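PDB 4TKT: AT-less polyketide synthase from Streptomyces platensis subsp. rosaceus, which probably catalyses decarboxylative Claisen condensation as a ketosynthase domain, extending the polyketide chain during isomigrastatin biosynthesis. Local coordinates for residues A266-R270 with R598-L602; A497-Q501 with W587-H591. One frame throughout, in Å; residues are numbered along the deposited sequence.

Interaction 1: A266-R270 with R598-L602. With GOL (glycerol), chain G.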
loop_
_atom_site.group_PDB
_atom_site.type_symbol
_atom_site.label_atom_id
_atom_site.label_comp_id
_atom_site.label_asym_id
_atom_site.label_seq_id
_atom_site.Cartn_x
_atom_site.Cartn_y
_atom_site.Cartn_z
ATOM N N ALA A 266 -18.560 13.839 1.379
ATOM C CA ALA A 266 -18.845 15.175 1.902
ATOM C C ALA A 266 -17.597 16.054 1.965
ATOM O O ALA A 266 -17.692 17.281 1.910
ATOM C CB ALA A 266 -19.480 15.075 3.280
ATOM N N ASP A 267 -16.433 15.423 2.080
ATOM C CA ASP A 267 -15.176 16.149 2.235
ATOM C C ASP A 267 -14.421 16.282 0.918
ATOM O O ASP A 267 -13.307 16.802 0.884
ATOM C CB ASP A 267 -14.291 15.460 3.277
ATOM C CG ASP A 267 -14.773 15.699 4.694
ATOM O OD1 ASP A 267 -15.954 16.068 4.859
ATOM O OD2 ASP A 267 -13.975 15.520 5.639
ATOM N N GLY A 268 -15.032 15.808 -0.162
ATOM C CA GLY A 268 -14.435 15.901 -1.480
ATOM C C GLY A 268 -13.154 15.101 -1.626
ATOM O O GLY A 268 -12.267 15.475 -2.393
ATOM N N ASP A 269 -13.058 13.999 -0.888
ATOM C CA ASP A 269 -11.883 13.135 -0.953
ATOM C C ASP A 269 -11.825 12.364 -2.262
ATOM O O ASP A 269 -12.842 12.171 -2.925
ATOM C CB ASP A 269 -11.868 12.139 0.211
ATOM C CG ASP A 269 -11.736 12.809 1.559
ATOM O OD1 ASP A 269 -11.270 13.965 1.608
ATOM O OD2 ASP A 269 -12.091 12.171 2.573
ATOM N N ARG A 270 -10.625 11.930 -2.629
ATOM C CA ARG A 270 -10.474 10.948 -3.690
ATOM C C ARG A 270 -11.050 9.637 -3.188
ATOM O O ARG A 270 -10.974 9.339 -1.999
ATOM C CB ARG A 270 -9.008 10.768 -4.080
ATOM C CG ARG A 270 -8.321 12.035 -4.525
ATOM C CD ARG A 270 -6.848 11.790 -4.793
ATOM N NE ARG A 270 -6.637 10.766 -5.812
ATOM C CZ ARG A 270 -5.818 9.730 -5.667
ATOM N NH1 ARG A 270 -5.132 9.578 -4.544
ATOM N NH2 ARG A 270 -5.683 8.845 -6.646
ATOM N N ARG A 598 -10.653 19.338 -6.920
ATOM C CA ARG A 598 -10.439 17.935 -6.599
ATOM C C ARG A 598 -9.030 17.702 -6.070
ATOM O O ARG A 598 -8.077 18.332 -6.524
ATOM C CB ARG A 598 -10.670 17.051 -7.827
ATOM C CG ARG A 598 -12.004 17.243 -8.523
ATOM C CD ARG A 598 -12.200 16.177 -9.593
ATOM N NE ARG A 598 -10.974 15.941 -10.353
ATOM C CZ ARG A 598 -10.824 14.981 -11.260
ATOM N NH1 ARG A 598 -11.828 14.156 -11.528
ATOM N NH2 ARG A 598 -9.670 14.842 -11.898
ATOM N N LYS A 599 -8.901 16.799 -5.107
ATOM C CA LYS A 599 -7.588 16.312 -4.723
ATOM C C LYS A 599 -7.133 15.330 -5.794
ATOM O O LYS A 599 -7.940 14.567 -6.319
ATOM C CB LYS A 599 -7.624 15.655 -3.346
ATOM C CG LYS A 599 -7.889 16.628 -2.216
ATOM C CD LYS A 599 -8.304 15.910 -0.948
ATOM C CE LYS A 599 -8.576 16.901 0.172
ATOM N NZ LYS A 599 -9.507 16.347 1.195
ATOM N N VAL A 600 -5.854 15.368 -6.143
ATOM C CA VAL A 600 -5.340 14.472 -7.171
ATOM C C VAL A 600 -4.080 13.766 -6.701
ATOM O O VAL A 600 -3.444 14.186 -5.735
ATOM C CB VAL A 600 -5.039 15.222 -8.484
ATOM C CG1 VAL A 600 -6.329 15.702 -9.132
ATOM C CG2 VAL A 600 -4.088 16.384 -8.231
ATOM N N ALA A 601 -3.728 12.689 -7.392
ATOM C CA ALA A 601 -2.540 11.921 -7.053
ATOM C C ALA A 601 -1.284 12.616 -7.561
ATOM O O ALA A 601 -1.087 12.766 -8.765
ATOM C CB ALA A 601 -2.636 10.515 -7.620
ATOM N N LEU A 602 -0.439 13.043 -6.630
ATOM C CA LEU A 602 0.821 13.689 -6.968
ATOM C C LEU A 602 1.969 12.934 -6.306
ATOM O O LEU A 602 1.751 12.217 -5.332
ATOM C CB LEU A 602 0.804 15.154 -6.528
ATOM C CG LEU A 602 -0.216 16.032 -7.252
ATOM C CD1 LEU A 602 -0.291 17.403 -6.615
ATOM C CD2 LEU A 602 0.141 16.149 -8.723
HETATM C C1 GOL G . -6.359 11.194 -9.071
HETATM O O1 GOL G . -5.306 11.447 -9.975
HETATM C C2 GOL G . -7.664 11.033 -9.839
HETATM O O2 GOL G . -7.376 10.803 -11.198
HETATM C C3 GOL G . -8.442 9.848 -9.282
HETATM O O3 GOL G . -8.810 10.115 -7.947
#
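K599 reaches across to D269 in a salt bridge, its NZ 3.0 Å from D269 OD1 and meeting that oxygen nearly end-on to the C-O bond. The lysine chain is extended beyond CG, which carries the ammonium alongside the aspartate. OD1 also takes a hydrogen bond from Y111, while OD2 of D269 and OD2 of D267 are both paired with R259, so the carboxylate of D269 is held at each oxygen and would be expected to stay ionised.

Van der Waals packing is shared by R270 and K599. R270 CG comes close to K599 O (3.1 Å) and lies 3.9 Å from K599 CB; the bend at chi3 (58°) then turns the guanidinium toward A601, whose CB sits over one face, 3.6 Å from R270 NH2.

A glycerol, probably from the crystallisation liquor, bridges the two segments. R270 NE donates to its O3 (3.1 Å), and A601 N makes a weak bond to its O1 (3.3 Å).

G268, with positive phi, closes helix 261-266 in a Schellman motif, and the chain runs on from R270 into strand 273-282. Segment 598-602 rests its other flank on helix 493-502, where K599 touches T499 and V600 touches D495.

Interaction 2: A497-Q501 with W587-H591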
loop_
_atom_site.group_PDB
_atom_site.type_symbol
_atom_site.label_atom_id
_atom_site.label_comp_id
_atom_site.label_asym_id
_atom_site.label_seq_id
_atom_site.Cartn_x
_atom_site.Cartn_y
_atom_site.Cartn_z
ATOM N N ALA A 497 -2.823 22.760 -7.569
ATOM C CA ALA A 497 -2.525 23.788 -6.579
ATOM C C ALA A 497 -3.223 23.503 -5.255
ATOM O O ALA A 497 -2.615 23.609 -4.193
ATOM C CB ALA A 497 -2.925 25.161 -7.105
ATOM N N TYR A 498 -4.497 23.135 -5.328
ATOM C CA TYR A 498 -5.280 22.847 -4.131
ATOM C C TYR A 498 -4.697 21.670 -3.353
ATOM O O TYR A 498 -4.566 21.725 -2.127
ATOM C CB TYR A 498 -6.736 22.562 -4.504
ATOM C CG TYR A 498 -7.619 22.229 -3.324
ATOM C CD1 TYR A 498 -8.051 23.222 -2.454
ATOM C CD2 TYR A 498 -8.026 20.923 -3.082
ATOM C CE1 TYR A 498 -8.860 22.924 -1.374
ATOM C CE2 TYR A 498 -8.835 20.614 -2.004
ATOM C CZ TYR A 498 -9.249 21.619 -1.153
ATOM O OH TYR A 498 -10.054 21.322 -0.077
ATOM N N THR A 499 -4.343 20.611 -4.075
ATOM C CA THR A 499 -3.772 19.416 -3.466
ATOM C C THR A 499 -2.466 19.730 -2.735
ATOM O O THR A 499 -2.247 19.269 -1.616
ATOM C CB THR A 499 -3.515 18.315 -4.521
ATOM O OG1 THR A 499 -4.749 17.959 -5.159
ATOM C CG2 THR A 499 -2.922 17.077 -3.872
ATOM N N LEU A 500 -1.611 20.530 -3.362
ATOM C CA LEU A 500 -0.307 20.849 -2.786
ATOM C C LEU A 500 -0.397 21.847 -1.636
ATOM O O LEU A 500 0.529 21.969 -0.832
ATOM C CB LEU A 500 0.626 21.387 -3.869
ATOM C CG LEU A 500 1.025 20.350 -4.915
ATOM C CD1 LEU A 500 1.780 21.000 -6.059
ATOM C CD2 LEU A 500 1.860 19.262 -4.266
ATOM N N GLN A 501 -1.515 22.557 -1.557
ATOM C CA GLN A 501 -1.713 23.537 -0.497
ATOM C C GLN A 501 -2.209 22.885 0.788
ATOM O O GLN A 501 -1.555 22.966 1.828
ATOM C CB GLN A 501 -2.698 24.620 -0.945
ATOM C CG GLN A 501 -2.104 25.646 -1.892
ATOM C CD GLN A 501 -3.153 26.564 -2.480
ATOM O OE1 GLN A 501 -4.255 26.686 -1.944
ATOM N NE2 GLN A 501 -2.819 27.210 -3.592
ATOM N N TRP A 587 -4.572 27.730 3.893
ATOM C CA TRP A 587 -4.912 27.787 2.473
ATOM C C TRP A 587 -6.383 27.524 2.170
ATOM O O TRP A 587 -6.868 27.859 1.088
ATOM C CB TRP A 587 -4.055 26.792 1.692
ATOM C CG TRP A 587 -2.605 27.123 1.713
ATOM C CD1 TRP A 587 -1.641 26.538 2.478
ATOM C CD2 TRP A 587 -1.947 28.125 0.933
ATOM N NE1 TRP A 587 -0.420 27.113 2.221
ATOM C CE2 TRP A 587 -0.582 28.091 1.276
ATOM C CE3 TRP A 587 -2.381 29.047 -0.025
ATOM C CZ2 TRP A 587 0.355 28.943 0.696
ATOM C CZ3 TRP A 587 -1.451 29.893 -0.598
ATOM C CH2 TRP A 587 -0.099 29.835 -0.236
ATOM N N ALA A 588 -7.086 26.920 3.122
ATOM C CA ALA A 588 -8.498 26.606 2.942
ATOM C C ALA A 588 -9.320 27.868 2.700
ATOM O O ALA A 588 -10.343 27.828 2.016
ATOM C CB ALA A 588 -9.030 25.848 4.151
ATOM N N ARG A 589 -8.860 28.987 3.253
ATOM C CA ARG A 589 -9.577 30.255 3.149
ATOM C C ARG A 589 -9.697 30.726 1.702
ATOM O O ARG A 589 -10.599 31.493 1.365
ATOM C CB ARG A 589 -8.886 31.328 3.993
ATOM N N LEU A 590 -8.788 30.264 0.850
ATOM C CA LEU A 590 -8.816 30.613 -0.566
ATOM C C LEU A 590 -9.994 29.979 -1.294
ATOM O O LEU A 590 -10.565 30.572 -2.209
ATOM C CB LEU A 590 -7.516 30.186 -1.250
ATOM C CG LEU A 590 -6.286 31.056 -1.006
ATOM C CD1 LEU A 590 -5.131 30.601 -1.878
ATOM C CD2 LEU A 590 -6.623 32.504 -1.280
ATOM N N HIS A 591 -10.352 28.770 -0.880
ATOM C CA HIS A 591 -11.304 27.963 -1.627
ATOM C C HIS A 591 -12.633 27.801 -0.893
ATOM O O HIS A 591 -13.145 26.691 -0.750
ATOM C CB HIS A 591 -10.687 26.597 -1.926
ATOM C CG HIS A 591 -9.261 26.671 -2.376
ATOM N ND1 HIS A 591 -8.899 26.736 -3.703
ATOM C CD2 HIS A 591 -8.105 26.701 -1.670
ATOM C CE1 HIS A 591 -7.583 26.799 -3.798
ATOM N NE2 HIS A 591 -7.076 26.778 -2.578
#
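Q501 is the residue most covered in this contact, its side chain passing over the W587 indole and ending at H591. From the helix its chain extends beyond CG, with CG anti to the carbonyl carbon (chi1 -77°), and crosses the W587 side chain at about a right angle. CB lies over the five-membered ring of the indole, 4.0 Å from its centroid, in a CH-pi contact. Farther along, CG packs over the same indole, offset toward the rim, and OE1 comes to 3.6 Å from W587 CE3.

The amide end is gripped from two directions. H591 NE2 donates to Q501 OE1 at 2.9 Å in an almost straight bond (174°); the oxygen lies in the imidazole plane, whereas the donor is tilted 26° from the plane of the amide carbonyl. Q501 NE2 in turn is hydrogen-bonded to V461 O on strand 460-466, which fixes the amide's rotation and leaves OE1 facing the histidine.

The two faces of H591 are met unequally. On one the edge of Y498 arrives in a T-shaped stack, ring centroids 4.9 Å apart, with Y498 CD1 above the centre of the imidazole and 3.6 Å from H591 CD2. On the opposite face CB of the preceding L590 lies offset toward the rim. Losing the imidazole of H591 to an alanine is likely to leave Q501 OE1 without its donor and the edge of Y498 without the ring face it packs against.

W587 also meets W579 edge-to-face and touches V463. The contact is thus helix-to-loop packing in an alpha/beta domain: helix 493-502, part of the RhiE-like KS-MAT linker, is covered by the short 3-10 turn 587-589 and the residues after it, with aromatic rings and one buried glutamine amide at the interface.

The two interactions have centres about 12 Å apart, on the same side of the chain's centre, and meet through helix 493-502. T499 and L500 of that helix touch the segment 598-602 of interaction 1, V600 N probably donating to T499 OG1 (3.0 Å) and L602 packing on L500. Along the chain, 497-501 and 587-591 both fall between 266-270 and 598-602, so interaction 2 is nested inside the loop that interaction 1 closes. Interaction 2 holds the returning chain on the linker region; interaction 1 then joins the next part of that chain to the ketosynthase region beside strand 273-282, consistent with a fixed placement of the two regions.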